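Local coordinates for protein kinase domain-containing protein (PDB 6Z3U) that probably phosphorylates serine and threonine residues, including those of the RNA polymerase II tail, as the CDK7-type kinase of the CDK-activating complex with cyclin H and MAT1, at residues 338-346 with 357-366. Numbering follows the deposited sequence.
Sequences PVWGKDAYM and VDLLWRTLQL
Trp361 lays one indole face against Lys342 and turns its edge to Tyr345, where helices 342-349 and 353-363 meet. With CG anti to the backbone N (chi1 176°), the indole reaches segment 338-346, and its NE1 donates to Trp340 O at 3.2 Å, on an in-plane lone pair, though bent at the hydrogen (142°). Its CD1 edge is turned toward the Tyr345 face, an offset edge-to-face pair with planes at 72° and centroids 5.4 Å apart. Over one indole face runs the extended Lys342 chain, its CG in CH-pi contact 4.0 Å from the six-membered ring centroid; Gln365 NE2 covers the opposite face while donating to Trp361 O. Lys342 NZ forms a salt bridge with Asp358 OD1 at 2.6 Å, nearly along its C-O axis. Arg362 NE and His380 both bind Asp358 OD2. Lys342 NZ and Arg362 NH2 lie 3.1 Å apart without bonding, and Asp358, salt-bridged to both residues, probably offsets their charges. Beside the aromatic pair, Val357 CG1 packs on Tyr345 CB, with Met346 SD against Val357 CG2. Trp340 NE1 bonds to Lys310 O, and Leu360 leans on Phe286 of helix 276-291 in the kinase C-lobe. A leucine replacing Trp361 would probably leave Trp340 O without this donor and Tyr345 without its edge-on partner. The NE1 bond and the groups on both faces probably fix the indole's rotation, while Asp358 gathers the charges beside it.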
loop_
_atom_site.group_PDB
_atom_site.type_symbol
_atom_site.label_atom_id
_atom_site.label_comp_id
_atom_site.label_asym_id
_atom_site.label_seq_id
_atom_site.Cartn_x
_atom_site.Cartn_y
_atom_site.Cartn_z
ATOM N N PRO B 338 -35.133 -11.192 17.311
ATOM C CA PRO B 338 -34.897 -9.760 17.518
ATOM C C PRO B 338 -33.479 -9.496 17.998
ATOM O O PRO B 338 -32.889 -10.288 18.736
ATOM C CB PRO B 338 -35.934 -9.373 18.582
ATOM C CG PRO B 338 -36.985 -10.425 18.500
ATOM C CD PRO B 338 -36.268 -11.685 18.113
ATOM N N VAL B 339 -32.934 -8.357 17.565
ATOM C CA VAL B 339 -31.562 -8.006 17.909
ATOM C C VAL B 339 -31.432 -7.855 19.416
ATOM O O VAL B 339 -32.214 -7.145 20.060
ATOM C CB VAL B 339 -31.150 -6.721 17.175
ATOM C CG1 VAL B 339 -29.724 -6.339 17.527
ATOM C CG2 VAL B 339 -31.304 -6.905 15.678
ATOM N N TRP B 340 -30.442 -8.537 19.989
ATOM C CA TRP B 340 -30.207 -8.463 21.424
ATOM C C TRP B 340 -29.590 -7.121 21.803
ATOM O O TRP B 340 -28.704 -6.610 21.113
ATOM C CB TRP B 340 -29.280 -9.593 21.869
ATOM C CG TRP B 340 -29.748 -10.958 21.478
ATOM C CD1 TRP B 340 -29.227 -11.753 20.500
ATOM C CD2 TRP B 340 -30.831 -11.694 22.059
ATOM N NE1 TRP B 340 -29.916 -12.939 20.436
ATOM C CE2 TRP B 340 -30.907 -12.927 21.383
ATOM C CE3 TRP B 340 -31.741 -11.430 23.086
ATOM C CZ2 TRP B 340 -31.860 -13.895 21.699
ATOM C CZ3 TRP B 340 -32.686 -12.393 23.399
ATOM C CH2 TRP B 340 -32.738 -13.609 22.706
ATOM N N GLY B 341 -30.058 -6.557 22.920
ATOM C CA GLY B 341 -29.526 -5.310 23.427
ATOM C C GLY B 341 -28.356 -5.522 24.375
ATOM O O GLY B 341 -27.932 -6.643 24.648
ATOM N N LYS B 342 -27.843 -4.402 24.897
ATOM C CA LYS B 342 -26.691 -4.462 25.793
ATOM C C LYS B 342 -26.942 -5.399 26.965
ATOM O O LYS B 342 -26.063 -6.180 27.344
ATOM C CB LYS B 342 -26.328 -3.065 26.300
ATOM C CG LYS B 342 -25.927 -2.091 25.206
ATOM C CD LYS B 342 -25.624 -0.702 25.764
ATOM C CE LYS B 342 -25.589 0.346 24.654
ATOM N NZ LYS B 342 -25.404 1.740 25.158
ATOM N N ASP B 343 -28.132 -5.328 27.561
ATOM C CA ASP B 343 -28.406 -6.145 28.738
ATOM C C ASP B 343 -28.233 -7.626 28.431
ATOM O O ASP B 343 -27.699 -8.382 29.252
ATOM C CB ASP B 343 -29.817 -5.861 29.249
ATOM C CG ASP B 343 -29.990 -4.424 29.699
ATOM O OD1 ASP B 343 -29.032 -3.637 29.530
ATOM O OD2 ASP B 343 -31.074 -4.085 30.219
ATOM N N ALA B 344 -28.657 -8.059 27.242
ATOM C CA ALA B 344 -28.600 -9.478 26.917
ATOM C C ALA B 344 -27.169 -9.993 26.905
ATOM O O ALA B 344 -26.933 -11.173 27.183
ATOM C CB ALA B 344 -29.260 -9.729 25.564
ATOM N N TYR B 345 -26.201 -9.129 26.600
ATOM C CA TYR B 345 -24.807 -9.548 26.577
ATOM C C TYR B 345 -24.194 -9.627 27.966
ATOM O O TYR B 345 -23.160 -10.280 28.137
ATOM C CB TYR B 345 -23.978 -8.585 25.722
ATOM C CG TYR B 345 -24.271 -8.661 24.242
ATOM C CD1 TYR B 345 -25.426 -8.103 23.713
ATOM C CD2 TYR B 345 -23.386 -9.284 23.373
ATOM C CE1 TYR B 345 -25.695 -8.170 22.359
ATOM C CE2 TYR B 345 -23.646 -9.353 22.018
ATOM C CZ TYR B 345 -24.801 -8.793 21.518
ATOM O OH TYR B 345 -25.067 -8.863 20.172
ATOM N N MET B 346 -24.813 -8.984 28.959
ATOM C CA MET B 346 -24.210 -8.912 30.287
ATOM C C MET B 346 -24.040 -10.298 30.894
ATOM O O MET B 346 -23.055 -10.559 31.595
ATOM C CB MET B 346 -25.069 -8.034 31.196
ATOM C CG MET B 346 -24.288 -7.279 32.258
ATOM S SD MET B 346 -23.231 -5.990 31.575
ATOM C CE MET B 346 -24.446 -4.870 30.875
ATOM N N VAL B 357 -19.163 -4.339 28.206
ATOM C CA VAL B 357 -20.175 -4.923 27.334
ATOM C C VAL B 357 -20.806 -3.850 26.459
ATOM O O VAL B 357 -21.295 -4.142 25.361
ATOM C CB VAL B 357 -21.225 -5.672 28.174
ATOM C CG1 VAL B 357 -22.431 -6.042 27.321
ATOM C CG2 VAL B 357 -20.602 -6.913 28.797
ATOM N N ASP B 358 -20.797 -2.596 26.911
ATOM C CA ASP B 358 -21.245 -1.504 26.053
ATOM C C ASP B 358 -20.372 -1.419 24.809
ATOM O O ASP B 358 -20.876 -1.322 23.686
ATOM C CB ASP B 358 -21.217 -0.188 26.830
ATOM C CG ASP B 358 -21.755 0.981 26.028
ATOM O OD1 ASP B 358 -22.973 1.011 25.766
ATOM O OD2 ASP B 358 -20.964 1.877 25.665
ATOM N N LEU B 359 -19.052 -1.467 24.993
ATOM C CA LEU B 359 -18.137 -1.434 23.857
ATOM C C LEU B 359 -18.325 -2.657 22.966
ATOM O O LEU B 359 -18.402 -2.539 21.739
ATOM C CB LEU B 359 -16.695 -1.349 24.358
ATOM C CG LEU B 359 -15.596 -1.257 23.301
ATOM C CD1 LEU B 359 -15.787 -0.014 22.466
ATOM C CD2 LEU B 359 -14.220 -1.268 23.949
ATOM N N LEU B 360 -18.388 -3.847 23.570
ATOM C CA LEU B 360 -18.574 -5.068 22.792
ATOM C C LEU B 360 -19.811 -4.968 21.911
ATOM O O LEU B 360 -19.775 -5.299 20.720
ATOM C CB LEU B 360 -18.688 -6.270 23.729
ATOM C CG LEU B 360 -18.238 -7.653 23.241
ATOM C CD1 LEU B 360 -19.146 -8.732 23.834
ATOM C CD2 LEU B 360 -18.191 -7.777 21.731
ATOM N N TRP B 361 -20.918 -4.491 22.481
ATOM C CA TRP B 361 -22.173 -4.421 21.741
ATOM C C TRP B 361 -22.097 -3.433 20.586
ATOM O O TRP B 361 -22.713 -3.659 19.538
ATOM C CB TRP B 361 -23.301 -4.043 22.698
ATOM C CG TRP B 361 -24.624 -3.840 22.051
ATOM C CD1 TRP B 361 -25.505 -4.806 21.663
ATOM C CD2 TRP B 361 -25.232 -2.587 21.728
ATOM N NE1 TRP B 361 -26.626 -4.229 21.113
ATOM C CE2 TRP B 361 -26.483 -2.867 21.144
ATOM C CE3 TRP B 361 -24.839 -1.255 21.871
ATOM C CZ2 TRP B 361 -27.339 -1.866 20.702
ATOM C CZ3 TRP B 361 -25.692 -0.262 21.437
ATOM C CH2 TRP B 361 -26.926 -0.573 20.858
ATOM N N ARG B 362 -21.355 -2.335 20.750
ATOM C CA ARG B 362 -21.244 -1.367 19.666
ATOM C C ARG B 362 -20.403 -1.903 18.516
ATOM O O ARG B 362 -20.627 -1.524 17.361
ATOM C CB ARG B 362 -20.660 -0.052 20.178
ATOM C CG ARG B 362 -21.542 0.665 21.189
ATOM C CD ARG B 362 -21.119 2.115 21.375
ATOM N NE ARG B 362 -21.704 2.710 22.576
ATOM C CZ ARG B 362 -22.942 3.190 22.654
ATOM N NH1 ARG B 362 -23.746 3.147 21.600
ATOM N NH2 ARG B 362 -23.380 3.713 23.792
ATOM N N THR B 363 -19.434 -2.777 18.801
ATOM C CA THR B 363 -18.615 -3.347 17.740
ATOM C C THR B 363 -19.346 -4.420 16.946
ATOM O O THR B 363 -18.918 -4.748 15.835
ATOM C CB THR B 363 -17.332 -3.957 18.307
ATOM O OG1 THR B 363 -17.665 -5.056 19.166
ATOM C CG2 THR B 363 -16.539 -2.925 19.090
ATOM N N LEU B 364 -20.435 -4.966 17.480
ATOM C CA LEU B 364 -21.180 -6.040 16.835
ATOM C C LEU B 364 -22.552 -5.562 16.371
ATOM O O LEU B 364 -23.552 -6.273 16.493
ATOM C CB LEU B 364 -21.319 -7.235 17.773
ATOM C CG LEU B 364 -19.999 -7.791 18.312
ATOM C CD1 LEU B 364 -20.243 -9.045 19.146
ATOM C CD2 LEU B 364 -19.020 -8.075 17.182
ATOM N N GLN B 365 -22.613 -4.345 15.839
ATOM C CA GLN B 365 -23.824 -3.857 15.199
ATOM C C GLN B 365 -23.939 -4.462 13.807
ATOM O O GLN B 365 -22.972 -4.464 13.039
ATOM C CB GLN B 365 -23.816 -2.332 15.117
ATOM C CG GLN B 365 -23.867 -1.644 16.470
ATOM C CD GLN B 365 -25.139 -1.964 17.226
ATOM O OE1 GLN B 365 -26.231 -1.556 16.832
ATOM N NE2 GLN B 365 -25.004 -2.711 18.314
ATOM N N LEU B 366 -25.129 -4.966 13.481
ATOM C CA LEU B 366 -25.323 -5.630 12.197
ATOM C C LEU B 366 -25.072 -4.671 11.042
ATOM O O LEU B 366 -24.271 -4.956 10.143
ATOM C CB LEU B 366 -26.734 -6.212 12.128
ATOM C CG LEU B 366 -27.021 -7.289 13.176
ATOM C CD1 LEU B 366 -28.508 -7.573 13.259
ATOM C CD2 LEU B 366 -26.251 -8.559 12.854
#